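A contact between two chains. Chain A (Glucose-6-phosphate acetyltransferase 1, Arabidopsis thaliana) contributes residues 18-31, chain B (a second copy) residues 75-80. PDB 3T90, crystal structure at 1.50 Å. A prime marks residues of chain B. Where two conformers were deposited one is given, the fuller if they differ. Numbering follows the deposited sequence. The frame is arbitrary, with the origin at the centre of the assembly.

Chain A (18-31) GFIELLGQLTVTGS
Chain B, residues 75-80: KFLRNC

How does chain B enter the contact? Lys75′ is buried but touches nothing of chain A here; contact begins with Phe76′, whose CA-to-CB bond points toward chain A (phi/psi -95/-33, chi1 m, chi2 -88°). Facing it is a short helix that begins at Phe19, after Gly18 at the N-cap; Gly18 has a positive phi of 76°, which suits glycine, and Leu22 N bonds to Gly18 O at 2.9 Å. Phe19 (chi1 t, chi2 70°) turns its ring edge to one face of the Phe76′ ring, with centroids 5.3 Å apart, planes at 87°, and Phe19 CE2 3.7 Å from Phe76′ CD2. One turn of helix brings Ile20 (m, m) and Leu23 (m, t) to the same residue: Ile20 CD1 and Leu23 CD1 lie 3.8 and 3.7 Å from Phe76′ CB. Apolar side chains suit this site, where Phe19, Leu23 and Phe76′ are all buried.

What surrounds Leu77′? This residue (phi/psi -70/169, both chi angles p) loses 93 Å² to chain A, the most of any residue in the contact, out of 507 Å² summed over both sides. Leu23 CB is 4.4 Å from Leu77′ CB, Leu26 CD2 is 4.1 Å from Leu77′ CD2, and Thr27 CG2 is 3.7 Å from Leu77′ CD1. The CA-to-CB bonds of Leu26 (t, p) and Thr27 (chi1 t) both point toward chain B, and the closest approach of Thr27 to Leu77′ is made by its methyl. Thr29 CG2 adds a contact of 4.0 Å to Leu77′ CB, and the CA atoms of Thr29 and Leu77′ are 4.2 Å apart.

Which polar bonds fix the register? Two successive amides of chain B donate to two successive carbonyls of chain A: Arg78′ N to Val28 O at 2.8 Å (149° at hydrogen) and Asn79′ N to Thr29 O at 2.7 Å (140°). Val28 is extended at -57/131, while Thr29 adopts -106/-28. Arg78′, Asn79′ and Cys80′ all have positive phi, near 60/43, 56/52 and 53/54. The Arg78′ CA-to-CB bond points away from chain A, yet its backbone is firmly engaged. Thr29, with chi1 p, donates OG1 to Gly30 O at 2.7 Å.

How does the contact close? Asn79′ (chi1 m, chi2 -84°) brings its amide end close to chain A, with ND2 3.5 Å from Gly30 CA. Glycine fits doubly: its phi is 71°, and an ideal CB would lie just 2.2 Å from Asn79′ ND2, a clash. A water donates to Asn79′ OD1 at 3.0 Å and, weakly, to Ser31 O at 3.1 Å. Cys80′ points away, its N bonded to Phe76′ O at 2.9 Å.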

ATOM      1  N   GLY A  18     -23.288  -7.744   7.736  1.00 10.60           N
ATOM      2  CA  GLY A  18     -23.312  -6.563   6.872  1.00 10.56           C
ATOM      3  C   GLY A  18     -21.964  -5.929   6.571  1.00 10.32           C
ATOM      4  O   GLY A  18     -21.937  -4.731   6.163  1.00 10.47           O
ATOM      5  N   PHE A  19     -20.913  -6.724   6.733  1.00 10.42           N
ATOM      6  CA  PHE A  19     -19.532  -6.235   6.346  1.00  8.27           C
ATOM      7  C   PHE A  19     -19.401  -5.872   4.863  1.00  8.48           C
ATOM      8  O   PHE A  19     -18.969  -4.752   4.543  1.00  7.31           O
ATOM      9  CB  PHE A  19     -18.508  -7.252   6.812  1.00 10.35           C
ATOM     10  CG  PHE A  19     -17.105  -6.875   6.436  1.00  8.98           C
ATOM     11  CD1 PHE A  19     -16.451  -5.790   7.037  1.00  9.10           C
ATOM     12  CD2 PHE A  19     -16.458  -7.597   5.478  1.00  9.23           C
ATOM     13  CE1 PHE A  19     -15.137  -5.505   6.682  1.00 10.56           C
ATOM     14  CE2 PHE A  19     -15.143  -7.298   5.110  1.00  8.93           C
ATOM     15  CZ  PHE A  19     -14.511  -6.236   5.726  1.00  9.88           C
ATOM     16  N   ILE A  20     -19.751  -6.766   3.956  1.00  8.21           N
ATOM     17  CA  ILE A  20     -19.606  -6.483   2.549  1.00  8.68           C
ATOM     18  C   ILE A  20     -20.587  -5.357   2.151  1.00  9.41           C
ATOM     19  O   ILE A  20     -20.194  -4.408   1.438  1.00  9.88           O
ATOM     20  CB  ILE A  20     -19.875  -7.762   1.722  1.00  9.85           C
ATOM     21  CG1 ILE A  20     -18.851  -8.856   2.142  1.00  9.04           C
ATOM     22  CG2 ILE A  20     -19.852  -7.472   0.163  1.00 13.36           C
ATOM     23  CD1 ILE A  20     -17.385  -8.424   1.762  1.00 10.52           C
ATOM     24  N   GLU A  21     -21.795  -5.384   2.712  1.00 11.16           N
ATOM     25  CA  GLU A  21     -22.753  -4.280   2.469  1.00 10.51           C
ATOM     26  C   GLU A  21     -22.167  -2.920   2.858  1.00  9.54           C
ATOM     27  O   GLU A  21     -22.352  -1.948   2.094  1.00 11.58           O
ATOM     28  CB  GLU A  21     -24.059  -4.561   3.179  1.00 12.19           C
ATOM     29  CG  GLU A  21     -24.762  -5.836   2.618  1.00 16.58           C
ATOM     30  CD  GLU A  21     -24.482  -7.028   3.517  1.00 21.10           C
ATOM     31  OE1 GLU A  21     -23.293  -7.381   3.825  1.00 15.88           O
ATOM     32  OE2 GLU A  21     -25.498  -7.654   3.987  1.00 32.52           O
ATOM     33  N   LEU A  22     -21.453  -2.830   3.979  1.00  8.84           N
ATOM     34  CA  LEU A  22     -20.876  -1.561   4.405  1.00  7.85           C
ATOM     35  C   LEU A  22     -19.764  -1.164   3.437  1.00  7.52           C
ATOM     36  O   LEU A  22     -19.673   0.043   3.074  1.00  8.78           O
ATOM     37  CB  LEU A  22     -20.330  -1.748   5.814  1.00  9.64           C
ATOM     38  CG  LEU A  22     -19.452  -0.601   6.276  1.00  9.36           C
ATOM     39  CD1 LEU A  22     -20.243   0.758   6.293  1.00 13.32           C
ATOM     40  CD2 LEU A  22     -18.812  -0.913   7.659  1.00 12.96           C
ATOM     41  N   LEU A  23     -18.917  -2.138   3.025  1.00  8.41           N
ATOM     42  CA  LEU A  23     -17.885  -1.788   2.020  1.00  8.67           C
ATOM     43  C   LEU A  23     -18.496  -1.164   0.753  1.00  8.31           C
ATOM     44  O   LEU A  23     -17.839  -0.354   0.115  1.00  9.83           O
ATOM     45  CB  LEU A  23     -16.988  -2.971   1.644  1.00  7.71           C
ATOM     46  CG  LEU A  23     -16.061  -3.442   2.768  1.00  9.98           C
ATOM     47  CD1 LEU A  23     -15.357  -4.773   2.420  1.00 11.60           C
ATOM     48  CD2 LEU A  23     -15.013  -2.334   3.163  1.00 11.70           C
ATOM     49  N   GLY A  24     -19.708  -1.582   0.405  1.00  8.19           N
ATOM     50  CA  GLY A  24     -20.405  -1.068  -0.769  1.00  8.14           C
ATOM     51  C   GLY A  24     -20.712   0.438  -0.654  1.00 11.92           C
ATOM     52  O   GLY A  24     -20.975   1.053  -1.676  1.00 11.87           O
ATOM     53  N   GLN A  25     -20.645   1.020   0.524  1.00  9.70           N
ATOM     54  CA  GLN A  25     -20.770   2.490   0.699  1.00 10.05           C
ATOM     55  C   GLN A  25     -19.475   3.226   0.335  1.00 11.89           C
ATOM     56  O   GLN A  25     -19.496   4.460   0.158  1.00 13.54           O
ATOM     57  CB  GLN A  25     -21.163   2.848   2.143  1.00  9.06           C
ATOM     58  CG  GLN A  25     -22.547   2.220   2.455  1.00 12.08           C
ATOM     59  CD  GLN A  25     -23.116   2.823   3.754  1.00 12.10           C
ATOM     60  OE1 GLN A  25     -22.839   3.961   4.131  1.00 15.26           O
ATOM     61  NE2 GLN A  25     -23.891   2.024   4.464  1.00 18.45           N
ATOM     62  N   LEU A  26     -18.383   2.482   0.191  1.00 10.07           N
ATOM     63  CA  LEU A  26     -17.094   3.053  -0.315  1.00  9.23           C
ATOM     64  C   LEU A  26     -17.022   2.818  -1.805  1.00  9.48           C
ATOM     65  O   LEU A  26     -16.857   3.828  -2.551  1.00  9.29           O
ATOM     66  CB  LEU A  26     -15.909   2.423   0.426  1.00 11.00           C
ATOM     67  CG  LEU A  26     -14.536   2.874  -0.085  1.00 10.23           C
ATOM     68  CD1 LEU A  26     -14.250   4.336   0.059  1.00 14.74           C
ATOM     69  CD2 LEU A  26     -13.490   2.036   0.774  1.00 13.07           C
ATOM     70  N   THR A  27     -16.995   1.557  -2.273  1.00  9.34           N
ATOM     71  CA  THR A  27     -17.020   1.371  -3.743  1.00  9.50           C
ATOM     72  C   THR A  27     -17.617  -0.001  -4.044  1.00  8.98           C
ATOM     73  O   THR A  27     -18.087  -0.715  -3.131  1.00 10.40           O
ATOM     74  CB  THR A  27     -15.643   1.563  -4.316  1.00  7.70           C
ATOM     75  OG1 THR A  27     -15.770   1.746  -5.750  1.00  8.39           O
ATOM     76  CG2 THR A  27     -14.667   0.360  -4.083  1.00 12.69           C
ATOM     77  N   VAL A  28     -17.609  -0.361  -5.313  0.61  9.62           N
ATOM     78  CA  VAL A  28     -18.227  -1.575  -5.817  0.61  9.19           C
ATOM     79  C   VAL A  28     -17.628  -2.783  -5.080  0.61  7.65           C
ATOM     80  O   VAL A  28     -16.400  -2.930  -4.994  0.61  9.60           O
ATOM     81  CB  VAL A  28     -17.886  -1.713  -7.314  0.61  9.79           C
ATOM     82  CG1 VAL A  28     -18.390  -3.071  -7.886  0.61 10.52           C
ATOM     83  CG2 VAL A  28     -18.376  -0.504  -8.102  0.61  8.45           C
ATOM     84  N   THR A  29     -18.517  -3.650  -4.589  1.00  9.50           N
ATOM     85  CA  THR A  29     -18.074  -4.933  -4.040  1.00  9.20           C
ATOM     86  C   THR A  29     -18.381  -6.108  -4.927  1.00 11.42           C
ATOM     87  O   THR A  29     -17.673  -7.142  -4.870  1.00 11.82           O
ATOM     88  CB  THR A  29     -18.690  -5.272  -2.635  1.00 10.68           C
ATOM     89  OG1 THR A  29     -20.128  -5.338  -2.756  1.00 11.40           O
ATOM     90  CG2 THR A  29     -18.396  -4.140  -1.614  1.00 11.42           C
ATOM     91  N   GLY A  30     -19.422  -5.991  -5.713  1.00 11.81           N
ATOM     92  CA  GLY A  30     -20.048  -7.201  -6.287  1.00 12.85           C
ATOM     93  C   GLY A  30     -20.791  -7.989  -5.189  1.00 13.43           C
ATOM     94  O   GLY A  30     -20.804  -7.692  -4.003  1.00 14.51           O
ATOM     95  N   SER A  31     -21.379  -9.114  -5.590  1.00 14.60           N
ATOM     96  CA  SER A  31     -22.204  -9.885  -4.626  1.00 15.17           C
ATOM     97  C   SER A  31     -21.358 -11.059  -4.111  1.00 15.70           C
ATOM     98  O   SER A  31     -21.470 -12.224  -4.570  1.00 17.30           O
ATOM     99  CB  SER A  31     -23.549 -10.402  -5.209  1.00 16.80           C
ATOM    100  OG  SER A  31     -24.352  -9.335  -5.741  1.00 22.05           O
TER
ATOM    101  N   LYS B  75      -8.127  -7.570  -1.191  1.00  7.78           N
ATOM    102  CA  LYS B  75      -9.257  -6.872  -0.557  1.00  8.26           C
ATOM    103  C   LYS B  75     -10.502  -7.702  -0.574  1.00  8.35           C
ATOM    104  O   LYS B  75     -10.495  -8.792  -1.242  1.00  8.03           O
ATOM    105  CB  LYS B  75      -9.541  -5.577  -1.341  1.00 10.72           C
ATOM    106  CG  LYS B  75      -8.382  -4.576  -1.320  1.00  8.56           C
ATOM    107  CD  LYS B  75      -8.853  -3.330  -2.041  1.00  8.87           C
ATOM    108  CE  LYS B  75      -7.887  -2.144  -2.019  1.00  9.02           C
ATOM    109  NZ  LYS B  75      -7.789  -1.538  -0.631  1.00  8.87           N
ATOM    110  N   PHE B  76     -11.574  -7.256   0.080  1.00  9.26           N
ATOM    111  CA  PHE B  76     -12.891  -7.862  -0.100  1.00  8.81           C
ATOM    112  C   PHE B  76     -13.701  -7.132  -1.136  1.00  9.74           C
ATOM    113  O   PHE B  76     -14.484  -7.736  -1.864  1.00 11.79           O
ATOM    114  CB  PHE B  76     -13.693  -7.884   1.247  1.00  9.09           C
ATOM    115  CG  PHE B  76     -13.171  -8.872   2.251  1.00  7.68           C
ATOM    116  CD1 PHE B  76     -13.620 -10.196   2.250  1.00  9.06           C
ATOM    117  CD2 PHE B  76     -12.267  -8.499   3.183  1.00  9.05           C
ATOM    118  CE1 PHE B  76     -13.100 -11.090   3.162  1.00 10.16           C
ATOM    119  CE2 PHE B  76     -11.760  -9.412   4.091  1.00  8.75           C
ATOM    120  CZ  PHE B  76     -12.213 -10.705   4.086  1.00  8.22           C
ATOM    121  N   LEU B  77     -13.533  -5.841  -1.246  1.00  9.93           N
ATOM    122  CA  LEU B  77     -14.288  -5.091  -2.284  1.00 11.82           C
ATOM    123  C   LEU B  77     -13.760  -5.439  -3.686  1.00  9.72           C
ATOM    124  O   LEU B  77     -12.761  -6.162  -3.917  1.00 11.02           O
ATOM    125  CB  LEU B  77     -14.469  -3.600  -1.890  1.00 10.82           C
ATOM    126  CG  LEU B  77     -13.166  -2.817  -1.793  1.00 10.47           C
ATOM    127  CD1 LEU B  77     -12.503  -2.504  -3.170  1.00 13.99           C
ATOM    128  CD2 LEU B  77     -13.336  -1.619  -0.966  1.00 14.01           C
ATOM    129  N   ARG B  78     -14.508  -5.008  -4.728  1.00 10.02           N
ATOM    130  CA  ARG B  78     -14.121  -5.343  -6.078  1.00 11.18           C
ATOM    131  C   ARG B  78     -14.077  -6.873  -6.305  1.00 11.54           C
ATOM    132  O   ARG B  78     -13.225  -7.408  -6.933  1.00 13.05           O
ATOM    133  CB  ARG B  78     -12.818  -4.605  -6.560  1.00 11.56           C
ATOM    134  CG  ARG B  78     -13.078  -3.118  -6.902  1.00 12.34           C
ATOM    135  CD  ARG B  78     -13.607  -3.123  -8.378  1.00 20.52           C
ATOM    136  NE  ARG B  78     -13.502  -1.814  -9.053  1.00 18.33           N
ATOM    137  CZ  ARG B  78     -13.200  -1.699 -10.328  1.00 15.89           C
ATOM    138  NH1 ARG B  78     -12.996  -2.846 -11.096  1.00 17.94           N
ATOM    139  NH2 ARG B  78     -13.144  -0.457 -10.866  1.00 23.51           N
ATOM    140  N   ASN B  79     -15.128  -7.554  -5.769  1.00 13.01           N
ATOM    141  CA  ASN B  79     -15.252  -9.012  -5.920  1.00 14.15           C
ATOM    142  C   ASN B  79     -14.040  -9.718  -5.408  1.00 11.91           C
ATOM    143  O   ASN B  79     -13.423 -10.526  -6.062  1.00 13.17           O
ATOM    144  CB  ASN B  79     -15.571  -9.379  -7.399  1.00 16.10           C
ATOM    145  CG  ASN B  79     -17.018  -9.098  -7.756  1.00 19.81           C
ATOM    146  OD1 ASN B  79     -17.877  -9.928  -7.498  1.00 23.51           O
ATOM    147  ND2 ASN B  79     -17.282  -7.925  -8.352  1.00 17.52           N
ATOM    148  N   CYS B  80     -13.684  -9.376  -4.177  1.00 10.41           N
ATOM    149  CA  CYS B  80     -12.418  -9.945  -3.581  1.00  9.83           C
ATOM    150  C   CYS B  80     -11.238  -9.680  -4.567  1.00 10.11           C
ATOM    151  O   CYS B  80     -10.470 -10.589  -4.974  1.00 12.61           O
ATOM    152  CB  CYS B  80     -12.539 -11.416  -3.168  1.00  9.07           C
ATOM    153  SG  CYS B  80     -13.718 -11.561  -1.773  1.00 13.45           S
TER
HETATM  154  O   HOH W   1     -19.204 -12.481  -6.608  0.84 26.49           O